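Local coordinates for putative uncharacterized protein (Mycobacterium avium, PDB 2Z6V) that probably transfers a sulfuryl group from the donor PAPS to an acceptor that remains unidentified, as a member of the sulfotransferase family, at residues L112-P115 and R116-T119; Q197-G201 and L202-S206; A400-L403 and D404-I408; N284-R287 and L288-L292. All blocks are in the same frame, centred on the assembly; numbering follows the deposited sequence.

Contact 1: L112-P115 and R116-T119. With PLM (palmitic acid), chain C; SO4 (sulfate ion), chain B.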
loop_
_atom_site.group_PDB
_atom_site.type_symbol
_atom_site.label_atom_id
_atom_site.label_comp_id
_atom_site.label_asym_id
_atom_site.label_seq_id
_atom_site.Cartn_x
_atom_site.Cartn_y
_atom_site.Cartn_z
ATOM N N LEU A 112 -0.359 -4.639 -8.867
ATOM C CA LEU A 112 -0.626 -3.213 -9.010
ATOM C C LEU A 112 -1.959 -2.967 -9.698
ATOM O O LEU A 112 -2.624 -3.905 -10.129
ATOM C CB LEU A 112 0.503 -2.565 -9.818
ATOM C CG LEU A 112 0.784 -3.192 -11.194
ATOM C CD1 LEU A 112 -0.201 -2.651 -12.229
ATOM C CD2 LEU A 112 2.211 -2.880 -11.620
ATOM N N GLY A 113 -2.340 -1.701 -9.805
ATOM C CA GLY A 113 -3.598 -1.360 -10.449
ATOM C C GLY A 113 -4.331 -0.283 -9.675
ATOM O O GLY A 113 -3.707 0.540 -9.008
ATOM N N MET A 114 -5.655 -0.275 -9.763
ATOM C CA MET A 114 -6.439 0.718 -9.035
ATOM C C MET A 114 -6.659 0.237 -7.607
ATOM O O MET A 114 -6.544 -0.958 -7.310
ATOM C CB MET A 114 -7.825 0.900 -9.652
ATOM C CG MET A 114 -7.883 1.240 -11.122
ATOM S SD MET A 114 -9.614 1.377 -11.666
ATOM C CE MET A 114 -10.103 -0.371 -11.689
ATOM N N PRO A 115 -6.955 1.173 -6.691
ATOM C CA PRO A 115 -7.197 0.731 -5.315
ATOM C C PRO A 115 -8.634 0.200 -5.303
ATOM O O PRO A 115 -9.414 0.498 -6.212
ATOM C CB PRO A 115 -7.035 2.016 -4.506
ATOM C CG PRO A 115 -7.484 3.077 -5.471
ATOM C CD PRO A 115 -6.843 2.643 -6.769
ATOM N N ARG A 116 -8.981 -0.603 -4.307
ATOM C CA ARG A 116 -10.339 -1.137 -4.211
ATOM C C ARG A 116 -10.664 -2.189 -5.270
ATOM O O ARG A 116 -11.816 -2.313 -5.684
ATOM C CB ARG A 116 -11.370 0.001 -4.314
ATOM C CG ARG A 116 -11.011 1.238 -3.511
ATOM C CD ARG A 116 -10.594 0.849 -2.108
ATOM N NE ARG A 116 -11.621 0.038 -1.467
ATOM C CZ ARG A 116 -11.449 -0.620 -0.328
ATOM N NH1 ARG A 116 -10.282 -0.570 0.300
ATOM N NH2 ARG A 116 -12.451 -1.321 0.182
ATOM N N THR A 117 -9.664 -2.948 -5.703
ATOM C CA THR A 117 -9.887 -3.986 -6.701
ATOM C C THR A 117 -10.176 -5.348 -6.077
ATOM O O THR A 117 -10.380 -6.325 -6.797
ATOM C CB THR A 117 -8.677 -4.132 -7.650
ATOM O OG1 THR A 117 -7.467 -4.073 -6.889
ATOM C CG2 THR A 117 -8.679 -3.033 -8.701
ATOM N N GLY A 118 -10.187 -5.405 -4.744
ATOM C CA GLY A 118 -10.467 -6.645 -4.027
ATOM C C GLY A 118 -9.428 -7.735 -4.210
ATOM O O GLY A 118 -9.765 -8.900 -4.407
ATOM N N THR A 119 -8.160 -7.351 -4.112
ATOM C CA THR A 119 -7.028 -8.255 -4.297
ATOM C C THR A 119 -6.610 -9.014 -3.049
ATOM O O THR A 119 -5.795 -9.932 -3.122
ATOM C CB THR A 119 -5.794 -7.471 -4.801
ATOM O OG1 THR A 119 -5.287 -6.631 -3.748
ATOM C CG2 THR A 119 -6.178 -6.595 -5.993
HETATM C C1 PLM C . -5.018 9.109 -0.703
HETATM O O1 PLM C . -5.269 10.156 -1.340
HETATM O O2 PLM C . -4.264 9.018 0.289
HETATM C C2 PLM C . -5.692 7.817 -1.172
HETATM C C3 PLM C . -5.525 7.620 -2.680
HETATM C C4 PLM C . -6.071 6.274 -3.158
HETATM C C5 PLM C . -5.345 5.100 -2.496
HETATM C C6 PLM C . -5.880 4.818 -1.091
HETATM C C7 PLM C . -4.940 3.870 -0.346
HETATM C C8 PLM C . -3.660 4.597 0.072
HETATM C C9 PLM C . -2.449 3.682 -0.116
HETATM C CA PLM C . -2.660 2.327 0.564
HETATM C CB PLM C . -1.723 1.263 -0.013
HETATM C CC PLM C . -1.910 1.172 -1.528
HETATM C CD PLM C . -1.153 2.296 -2.240
HETATM C CE PLM C . -1.701 2.570 -3.642
HETATM C CF PLM C . -3.134 3.102 -3.552
HETATM C CG PLM C . -3.670 3.525 -4.920
HETATM S S SO4 B . -8.365 -4.153 -1.870
HETATM O O1 SO4 B . -9.785 -3.891 -2.185
HETATM O O2 SO4 B . -7.491 -3.383 -2.780
HETATM O O3 SO4 B . -8.099 -3.757 -0.474
HETATM O O4 SO4 B . -8.084 -5.591 -2.021
#
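Met114 and Thr117 stand at the two ends of a sharp bend in the backbone. Met114 and Pro115 are extended. Arg116 then takes a positive phi of 71°, and the chain curls into a tight loop. Thr117 OG1 donates to Met114 O at 3.3 Å, from a direction tilted 23° out of the carbonyl plane. The Thr117 methyl CG2 packs beside Met114 CB at 4.1 Å, so both branches of the threonine lie against Met114. This strand-loop-helix turn, with the sequence GMPRTGT, corresponds in position and sequence to the P-loop-like 5'-phosphosulfate-binding loop of sulfotransferases, which in relatives binds the 5'-phosphate of PAPS. Here a sulfate ion, probably from the crystallisation liquor, occupies the loop. Gly118 N donates to sulfate O1 at 3.0 Å, and Thr119 N makes a weak bond to O4. Thr120 N adds another bond. Arg116 lays one face of its guanidinium against the anion, with sulfate O1 4.1 Å above the plane and over its centre. Bends at chi2 and chi3 fold the arginine chain back to reach this place, while NE bonds to Ser281 OG. Elsewhere on the bend, Pro115 CB meets the palmitic acid terminal carbon CG at 3.7 Å.

Contact 2: Q197-G201 and L202-S206. With PLM (palmitic acid), chain C.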
loop_
_atom_site.group_PDB
_atom_site.type_symbol
_atom_site.label_atom_id
_atom_site.label_comp_id
_atom_site.label_asym_id
_atom_site.label_seq_id
_atom_site.Cartn_x
_atom_site.Cartn_y
_atom_site.Cartn_z
ATOM N N GLN A 197 7.768 6.038 4.354
ATOM C CA GLN A 197 8.960 6.334 5.151
ATOM C C GLN A 197 9.908 7.254 4.377
ATOM O O GLN A 197 10.936 7.701 4.902
ATOM C CB GLN A 197 9.691 5.048 5.531
ATOM C CG GLN A 197 8.972 4.193 6.565
ATOM C CD GLN A 197 9.619 2.834 6.748
ATOM O OE1 GLN A 197 10.839 2.725 6.894
ATOM N NE2 GLN A 197 8.801 1.787 6.744
ATOM N N ASP A 198 9.574 7.519 3.118
ATOM C CA ASP A 198 10.374 8.421 2.310
ATOM C C ASP A 198 9.463 9.584 1.946
ATOM O O ASP A 198 9.795 10.436 1.123
ATOM C CB ASP A 198 10.889 7.723 1.050
ATOM C CG ASP A 198 11.843 8.604 0.246
ATOM O OD1 ASP A 198 12.807 9.147 0.845
ATOM O OD2 ASP A 198 11.629 8.751 -0.980
ATOM N N PHE A 199 8.298 9.601 2.582
ATOM C CA PHE A 199 7.294 10.636 2.377
ATOM C C PHE A 199 6.945 10.922 0.920
ATOM O O PHE A 199 6.792 12.069 0.500
ATOM C CB PHE A 199 7.715 11.898 3.127
ATOM C CG PHE A 199 7.864 11.668 4.603
ATOM C CD1 PHE A 199 9.100 11.337 5.150
ATOM C CD2 PHE A 199 6.744 11.672 5.435
ATOM C CE1 PHE A 199 9.218 11.009 6.496
ATOM C CE2 PHE A 199 6.849 11.343 6.788
ATOM C CZ PHE A 199 8.086 11.010 7.319
ATOM N N LYS A 200 6.810 9.834 0.169
ATOM C CA LYS A 200 6.433 9.843 -1.240
ATOM C C LYS A 200 5.541 8.612 -1.413
ATOM O O LYS A 200 5.899 7.636 -2.091
ATOM C CB LYS A 200 7.662 9.736 -2.138
ATOM C CG LYS A 200 8.577 10.942 -2.080
ATOM C CD LYS A 200 9.708 10.784 -3.075
ATOM C CE LYS A 200 10.711 11.902 -2.980
ATOM N NZ LYS A 200 11.900 11.556 -3.794
ATOM N N GLY A 201 4.392 8.672 -0.745
ATOM C CA GLY A 201 3.417 7.600 -0.777
ATOM C C GLY A 201 2.032 8.218 -0.762
ATOM O O GLY A 201 1.752 9.157 -0.008
ATOM N N LEU A 202 1.157 7.690 -1.601
ATOM C CA LEU A 202 -0.187 8.213 -1.714
ATOM C C LEU A 202 -1.014 8.145 -0.424
ATOM O O LEU A 202 -2.027 8.826 -0.313
ATOM C CB LEU A 202 -0.907 7.477 -2.845
ATOM C CG LEU A 202 -2.264 7.982 -3.327
ATOM C CD1 LEU A 202 -2.166 9.450 -3.746
ATOM C CD2 LEU A 202 -2.725 7.110 -4.490
ATOM N N SER A 203 -0.596 7.346 0.556
ATOM C CA SER A 203 -1.371 7.234 1.787
ATOM C C SER A 203 -1.412 8.530 2.584
ATOM O O SER A 203 -2.406 8.815 3.251
ATOM C CB SER A 203 -0.835 6.112 2.678
ATOM O OG SER A 203 0.470 6.389 3.142
ATOM N N TRP A 204 -0.339 9.313 2.523
ATOM C CA TRP A 204 -0.295 10.573 3.253
ATOM C C TRP A 204 -1.401 11.532 2.815
ATOM O O TRP A 204 -1.936 12.288 3.632
ATOM C CB TRP A 204 1.061 11.250 3.063
ATOM C CG TRP A 204 2.158 10.594 3.830
ATOM C CD1 TRP A 204 3.292 10.023 3.321
ATOM C CD2 TRP A 204 2.229 10.433 5.248
ATOM N NE1 TRP A 204 4.062 9.517 4.338
ATOM C CE2 TRP A 204 3.434 9.753 5.532
ATOM C CE3 TRP A 204 1.389 10.797 6.310
ATOM C CZ2 TRP A 204 3.824 9.426 6.837
ATOM C CZ3 TRP A 204 1.778 10.470 7.613
ATOM C CH2 TRP A 204 2.986 9.791 7.863
ATOM N N ASP A 205 -1.751 11.489 1.532
ATOM C CA ASP A 205 -2.779 12.370 0.993
ATOM C C ASP A 205 -4.165 12.136 1.576
ATOM O O ASP A 205 -5.002 13.039 1.573
ATOM C CB ASP A 205 -2.864 12.246 -0.530
ATOM C CG ASP A 205 -3.891 13.196 -1.129
ATOM O OD1 ASP A 205 -3.634 14.425 -1.126
ATOM O OD2 ASP A 205 -4.955 12.718 -1.586
ATOM N N SER A 206 -4.426 10.930 2.067
ATOM C CA SER A 206 -5.739 10.658 2.626
ATOM C C SER A 206 -5.850 11.279 4.017
ATOM O O SER A 206 -6.927 11.323 4.600
ATOM C CB SER A 206 -6.005 9.151 2.673
ATOM O OG SER A 206 -5.040 8.485 3.452
HETATM C C1 PLM C . -5.018 9.109 -0.703
HETATM O O1 PLM C . -5.269 10.156 -1.340
HETATM O O2 PLM C . -4.264 9.018 0.289
HETATM C C2 PLM C . -5.692 7.817 -1.172
HETATM C C3 PLM C . -5.525 7.620 -2.680
HETATM C C4 PLM C . -6.071 6.274 -3.158
HETATM C C5 PLM C . -5.345 5.100 -2.496
HETATM C C6 PLM C . -5.880 4.818 -1.091
HETATM C C7 PLM C . -4.940 3.870 -0.346
HETATM C C8 PLM C . -3.660 4.597 0.072
HETATM C C9 PLM C . -2.449 3.682 -0.116
HETATM C CA PLM C . -2.660 2.327 0.564
HETATM C CB PLM C . -1.723 1.263 -0.013
HETATM C CC PLM C . -1.910 1.172 -1.528
HETATM C CD PLM C . -1.153 2.296 -2.240
HETATM C CE PLM C . -1.701 2.570 -3.642
HETATM C CF PLM C . -3.134 3.102 -3.552
HETATM C CG PLM C . -3.670 3.525 -4.920
#
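Phe199 and Trp204 form the tightly packed part of this buried loop. Phe199 CE2 lies 3.6 Å from Trp204 CZ2. The phenyl plane and that of the five-membered indole ring are nearly parallel, at 20°. The rings are slid apart, with centroids 5.3 Å from each other, and barely overlap. The CB of Trp204 points toward 197-201, and its CG is anti to the carbonyl carbon, chi1 -74°. Helices 50-64 and 70-96 pack against the pair, and Trp204 NE1 is held by Asn196 O. In the backbone, Trp204 N donates to Gly201 O at 3.3 Å. The donor lies above the carbonyl plane, 44° out of it. This bond closes a beta turn through Leu202 and Ser203, whose backbone angles are helical. The next residues keep such angles without regular helical bonding. Ser206 supplies a second turn: its N and its OG both bond to Ser203 O, the OG at 2.7 Å. Away from the ring pair the packing passes to a ligand and a partly exposed serine, Ser206. Leu202 CD2 touches palmitic acid C4 at 3.7 Å, and Ser203 CB lies 4.0 Å from its C9. The acid group of the ligand sits near Asp205 and Ser206, but its modelled place is doubtful. At the other end Lys200 points away from 202-206, and its NZ bonds to Asp222 O and Ser225 OG.

Contact 3: A400-L403 and D404-I408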
loop_
_atom_site.group_PDB
_atom_site.type_symbol
_atom_site.label_atom_id
_atom_site.label_comp_id
_atom_site.label_asym_id
_atom_site.label_seq_id
_atom_site.Cartn_x
_atom_site.Cartn_y
_atom_site.Cartn_z
ATOM N N ALA A 400 -12.402 4.755 -20.580
ATOM C CA ALA A 400 -12.783 4.299 -21.914
ATOM C C ALA A 400 -11.796 3.285 -22.476
ATOM O O ALA A 400 -12.170 2.151 -22.776
ATOM C CB ALA A 400 -12.902 5.490 -22.856
ATOM N N GLU A 401 -10.538 3.696 -22.617
ATOM C CA GLU A 401 -9.500 2.819 -23.148
ATOM C C GLU A 401 -9.389 1.583 -22.273
ATOM O O GLU A 401 -9.469 0.458 -22.753
ATOM C CB GLU A 401 -8.148 3.534 -23.170
ATOM C CG GLU A 401 -7.080 2.801 -23.973
ATOM C CD GLU A 401 -5.663 3.217 -23.606
ATOM O OE1 GLU A 401 -5.433 4.414 -23.320
ATOM O OE2 GLU A 401 -4.771 2.338 -23.620
ATOM N N TYR A 402 -9.206 1.815 -20.980
ATOM C CA TYR A 402 -9.080 0.753 -19.996
ATOM C C TYR A 402 -10.130 -0.346 -20.164
ATOM O O TYR A 402 -9.797 -1.530 -20.237
ATOM C CB TYR A 402 -9.187 1.352 -18.593
ATOM C CG TYR A 402 -9.004 0.350 -17.478
ATOM C CD1 TYR A 402 -7.793 -0.316 -17.312
ATOM C CD2 TYR A 402 -10.037 0.076 -16.579
ATOM C CE1 TYR A 402 -7.609 -1.225 -16.283
ATOM C CE2 TYR A 402 -9.862 -0.834 -15.544
ATOM C CZ TYR A 402 -8.644 -1.480 -15.403
ATOM O OH TYR A 402 -8.442 -2.381 -14.384
ATOM N N LEU A 403 -11.400 0.044 -20.210
ATOM C CA LEU A 403 -12.477 -0.930 -20.356
ATOM C C LEU A 403 -12.449 -1.550 -21.738
ATOM O O LEU A 403 -12.924 -2.669 -21.939
ATOM C CB LEU A 403 -13.841 -0.275 -20.109
ATOM C CG LEU A 403 -14.150 0.082 -18.653
ATOM C CD1 LEU A 403 -15.419 0.904 -18.578
ATOM C CD2 LEU A 403 -14.284 -1.195 -17.839
ATOM N N ASP A 404 -11.876 -0.825 -22.691
ATOM C CA ASP A 404 -11.804 -1.316 -24.052
ATOM C C ASP A 404 -10.696 -2.341 -24.256
ATOM O O ASP A 404 -10.840 -3.273 -25.051
ATOM C CB ASP A 404 -11.604 -0.157 -25.021
ATOM C CG ASP A 404 -11.603 -0.611 -26.455
ATOM O OD1 ASP A 404 -12.642 -1.147 -26.899
ATOM O OD2 ASP A 404 -10.566 -0.443 -27.132
ATOM N N THR A 405 -9.588 -2.181 -23.543
ATOM C CA THR A 405 -8.491 -3.118 -23.697
ATOM C C THR A 405 -8.594 -4.337 -22.778
ATOM O O THR A 405 -8.065 -5.400 -23.095
ATOM C CB THR A 405 -7.122 -2.409 -23.499
ATOM O OG1 THR A 405 -6.346 -3.108 -22.519
ATOM C CG2 THR A 405 -7.315 -0.979 -23.072
ATOM N N PHE A 406 -9.289 -4.191 -21.655
ATOM C CA PHE A 406 -9.445 -5.289 -20.703
ATOM C C PHE A 406 -10.907 -5.694 -20.542
ATOM O O PHE A 406 -11.776 -4.852 -20.339
ATOM C CB PHE A 406 -8.862 -4.891 -19.347
ATOM C CG PHE A 406 -7.384 -4.647 -19.377
ATOM C CD1 PHE A 406 -6.503 -5.684 -19.654
ATOM C CD2 PHE A 406 -6.870 -3.378 -19.130
ATOM C CE1 PHE A 406 -5.128 -5.465 -19.687
ATOM C CE2 PHE A 406 -5.491 -3.144 -19.160
ATOM C CZ PHE A 406 -4.618 -4.192 -19.439
ATOM N N ASP A 407 -11.165 -6.992 -20.626
ATOM C CA ASP A 407 -12.515 -7.528 -20.521
ATOM C C ASP A 407 -12.974 -7.635 -19.072
ATOM O O ASP A 407 -12.917 -8.711 -18.467
ATOM C CB ASP A 407 -12.562 -8.897 -21.204
ATOM C CG ASP A 407 -13.933 -9.536 -21.147
ATOM O OD1 ASP A 407 -14.919 -8.871 -21.541
ATOM O OD2 ASP A 407 -14.019 -10.709 -20.712
ATOM N N ILE A 408 -13.445 -6.518 -18.524
ATOM C CA ILE A 408 -13.892 -6.475 -17.137
ATOM C C ILE A 408 -15.397 -6.613 -16.969
ATOM O O ILE A 408 -16.177 -5.886 -17.587
ATOM C CB ILE A 408 -13.445 -5.168 -16.453
ATOM C CG1 ILE A 408 -11.916 -5.081 -16.461
ATOM C CG2 ILE A 408 -13.997 -5.111 -15.029
ATOM C CD1 ILE A 408 -11.369 -3.817 -15.845
HETATM O O HOH W 1 -14.752 -4.359 -20.295
#
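Tyr402 reaches past the end of its helix to touch Phe406 and Ile408. Its CB leaves the helix directed away from 404-408. CG is anti to the backbone N, chi1 -177°, and this carries the ring alongside the following turn. On one side of the ring, CD1 meets Phe406 CD2 at 3.7 Å and CE1 meets the same Phe406 CD2 at 3.6 Å. The two ring planes stand obliquely, at 64°. On the other side, Tyr402 CE2 touches the methyl CD1 of Ile408 at 3.4 Å. CZ also lies against that methyl. The hydroxyl OH lies 3.6 Å from Ile408 CD1 and is held by a hydrogen bond with His272 ND1. The phenol is thus flanked by an aromatic and an aliphatic neighbour, with its polar tip paired. Leu403 CD2 adds looser packing on Ile408 CB. Glu401 OE1 forms a salt bridge with Arg321 of helix 301-326.

The backbone bonds run out over the same residues. Asp404 N bonds to Ala400 O, and Phe406 N bonds to Tyr402 O at 3.1 Å. Phe406 is the first residue to leave helical angles. A water accepts from Ile408 N at 3.1 Å and also bonds to Leu403 O, bridging the last turn to the departing chain. Asp407 centres an inverse gamma turn there. The arrangement is the C-terminal end of helix 392-405, where the chain leaves the helix in an extended form and packs its aromatic and aliphatic side chains against strands 267-272 and 331-335.

Contact 4: N284-R287 and L288-L292. With PLM (palmitic acid), chain C.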
loop_
_atom_site.group_PDB
_atom_site.type_symbol
_atom_site.label_atom_id
_atom_site.label_comp_id
_atom_site.label_asym_id
_atom_site.label_seq_id
_atom_site.Cartn_x
_atom_site.Cartn_y
_atom_site.Cartn_z
ATOM N N ASN A 284 -15.194 6.417 -0.566
ATOM C CA ASN A 284 -15.730 5.947 0.691
ATOM C C ASN A 284 -14.586 5.596 1.637
ATOM O O ASN A 284 -14.650 5.874 2.839
ATOM C CB ASN A 284 -16.630 4.731 0.442
ATOM C CG ASN A 284 -17.282 4.221 1.710
ATOM O OD1 ASN A 284 -17.917 4.983 2.445
ATOM N ND2 ASN A 284 -17.134 2.922 1.972
ATOM N N LEU A 285 -13.533 5.000 1.086
ATOM C CA LEU A 285 -12.380 4.609 1.886
ATOM C C LEU A 285 -11.795 5.804 2.622
ATOM O O LEU A 285 -11.352 5.684 3.769
ATOM C CB LEU A 285 -11.295 3.990 0.993
ATOM C CG LEU A 285 -10.060 3.412 1.701
ATOM C CD1 LEU A 285 -10.486 2.217 2.532
ATOM C CD2 LEU A 285 -9.007 2.998 0.692
ATOM N N TRP A 286 -11.803 6.955 1.955
ATOM C CA TRP A 286 -11.243 8.179 2.518
ATOM C C TRP A 286 -11.963 8.729 3.741
ATOM O O TRP A 286 -11.398 9.518 4.500
ATOM C CB TRP A 286 -11.191 9.277 1.459
ATOM C CG TRP A 286 -10.212 9.049 0.364
ATOM C CD1 TRP A 286 -9.118 8.232 0.387
ATOM C CD2 TRP A 286 -10.193 9.706 -0.905
ATOM N NE1 TRP A 286 -8.419 8.341 -0.790
ATOM C CE2 TRP A 286 -9.058 9.240 -1.601
ATOM C CE3 TRP A 286 -11.028 10.646 -1.524
ATOM C CZ2 TRP A 286 -8.735 9.683 -2.881
ATOM C CZ3 TRP A 286 -10.704 11.088 -2.801
ATOM C CH2 TRP A 286 -9.567 10.606 -3.464
ATOM N N ARG A 287 -13.207 8.321 3.937
ATOM C CA ARG A 287 -13.962 8.821 5.065
ATOM C C ARG A 287 -13.321 8.516 6.414
ATOM O O ARG A 287 -13.293 9.377 7.299
ATOM C CB ARG A 287 -15.390 8.291 5.004
ATOM C CG ARG A 287 -16.245 9.008 3.966
ATOM C CD ARG A 287 -17.628 8.402 3.913
ATOM N NE ARG A 287 -18.490 9.023 2.907
ATOM C CZ ARG A 287 -18.992 10.254 2.988
ATOM N NH1 ARG A 287 -18.723 11.026 4.035
ATOM N NH2 ARG A 287 -19.772 10.706 2.016
ATOM N N LEU A 288 -12.781 7.312 6.574
ATOM C CA LEU A 288 -12.159 6.943 7.839
ATOM C C LEU A 288 -11.011 7.882 8.251
ATOM O O LEU A 288 -11.062 8.477 9.329
ATOM C CB LEU A 288 -11.693 5.482 7.792
ATOM C CG LEU A 288 -10.994 4.935 9.043
ATOM C CD1 LEU A 288 -11.706 5.392 10.317
ATOM C CD2 LEU A 288 -10.957 3.415 8.965
ATOM N N PRO A 289 -9.967 8.038 7.412
ATOM C CA PRO A 289 -8.906 8.950 7.857
ATOM C C PRO A 289 -9.358 10.409 7.975
ATOM O O PRO A 289 -8.809 11.171 8.770
ATOM C CB PRO A 289 -7.789 8.736 6.824
ATOM C CG PRO A 289 -8.496 8.245 5.624
ATOM C CD PRO A 289 -9.558 7.320 6.192
ATOM N N GLN A 290 -10.355 10.796 7.186
ATOM C CA GLN A 290 -10.880 12.158 7.254
ATOM C C GLN A 290 -11.495 12.361 8.630
ATOM O O GLN A 290 -11.291 13.391 9.264
ATOM C CB GLN A 290 -11.969 12.381 6.202
ATOM C CG GLN A 290 -11.479 12.593 4.779
ATOM C CD GLN A 290 -12.602 12.441 3.758
ATOM O OE1 GLN A 290 -13.775 12.653 4.074
ATOM N NE2 GLN A 290 -12.248 12.082 2.528
ATOM N N SER A 291 -12.235 11.359 9.094
ATOM C CA SER A 291 -12.899 11.435 10.388
ATOM C C SER A 291 -11.953 11.300 11.569
ATOM O O SER A 291 -12.298 11.696 12.684
ATOM C CB SER A 291 -13.994 10.367 10.495
ATOM O OG SER A 291 -13.450 9.063 10.578
ATOM N N LEU A 292 -10.765 10.753 11.335
ATOM C CA LEU A 292 -9.805 10.582 12.417
ATOM C C LEU A 292 -8.990 11.822 12.742
ATOM O O LEU A 292 -8.551 11.989 13.877
ATOM C CB LEU A 292 -8.833 9.438 12.112
ATOM C CG LEU A 292 -9.371 8.003 12.099
ATOM C CD1 LEU A 292 -8.225 7.043 11.812
ATOM C CD2 LEU A 292 -10.024 7.666 13.440
HETATM C C1 PLM C . -5.018 9.109 -0.703
HETATM O O1 PLM C . -5.269 10.156 -1.340
HETATM O O2 PLM C . -4.264 9.018 0.289
HETATM C C2 PLM C . -5.692 7.817 -1.172
HETATM C C3 PLM C . -5.525 7.620 -2.680
HETATM C C4 PLM C . -6.071 6.274 -3.158
HETATM C C5 PLM C . -5.345 5.100 -2.496
HETATM C C6 PLM C . -5.880 4.818 -1.091
HETATM C C7 PLM C . -4.940 3.870 -0.346
HETATM C C8 PLM C . -3.660 4.597 0.072
HETATM C C9 PLM C . -2.449 3.682 -0.116
HETATM C CA PLM C . -2.660 2.327 0.564
HETATM C CB PLM C . -1.723 1.263 -0.013
HETATM C CC PLM C . -1.910 1.172 -1.528
HETATM C CD PLM C . -1.153 2.296 -2.240
HETATM C CE PLM C . -1.701 2.570 -3.642
HETATM C CF PLM C . -3.134 3.102 -3.552
HETATM C CG PLM C . -3.670 3.525 -4.920
#
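Trp286 and Gln290 meet at the junction of two successive helices, 275-285 and 287-293. Backbone bonds run on across the junction. Gln290 N donates to Trp286 O at 3.2 Å, and Ser291 N donates to Arg287 O at 2.9 Å. Both are fairly straight, each with an N-H...acceptor angle of 153°. They are the opening i to i+4 bonds of the second helix. Pro289 has no N-H to offer, so Leu285 O cannot receive the usual helical bond from that position. The proline CD rests there instead, 3.4 Å from Leu285 O.

Side-chain packing comes next. Gln290 CG lies anti to the carbonyl carbon, chi1 -77°, and the chain runs back over the preceding turn. Its CB sits 3.4 Å from Trp286 O. Trp286 sends its indole the other way, toward the bound fatty acid and helix 301-326. Palmitic acid C3 lies at the ring edge, in its plane, 3.8 Å from Trp286 CZ2. The ligand is modelled too close to the indole nitrogen, so its exact place here is doubtful. Leu285 adds its methyl CD2 at 4.0 Å from palmitic acid C6. These two side chains form part of the lining around the ligand.

Charged and polar ends finish the account. The side chain of Arg287 is extended from CG to NE. It leaves the junction to form a salt bridge with Glu387 and a hydrogen bond from NE to Tyr388 OH. Leu288 O accepts a short side-chain bond within the second helix, from Ser291 OG at 2.8 Å.

Contacts 1, 2 and 4 all touch one palmitic acid molecule. Contact 4 meets the start of its chain, contact 2 lies by the acid end, and contact 1 touches the terminal carbon. Gln311 also bonds to this ligand. Contacts 2 and 4 touch directly, with Ser206 O 3.5 Å from Pro289 CB. Contact 1 joins contact 4 where Arg116 NH1 packs on Leu285 CD1 at 3.6 Å. The sulfate-binding loop adjoins the ligand through Pro115, which touches that terminal carbon. Contacts 1 and 2 do not touch; their nearest atoms are about 6 Å apart. Contact 3 touches contact 1, where Met114 CE meets Tyr402 OH at 3.7 Å. It lies farther from contact 2, about 15 Å between nearest atoms.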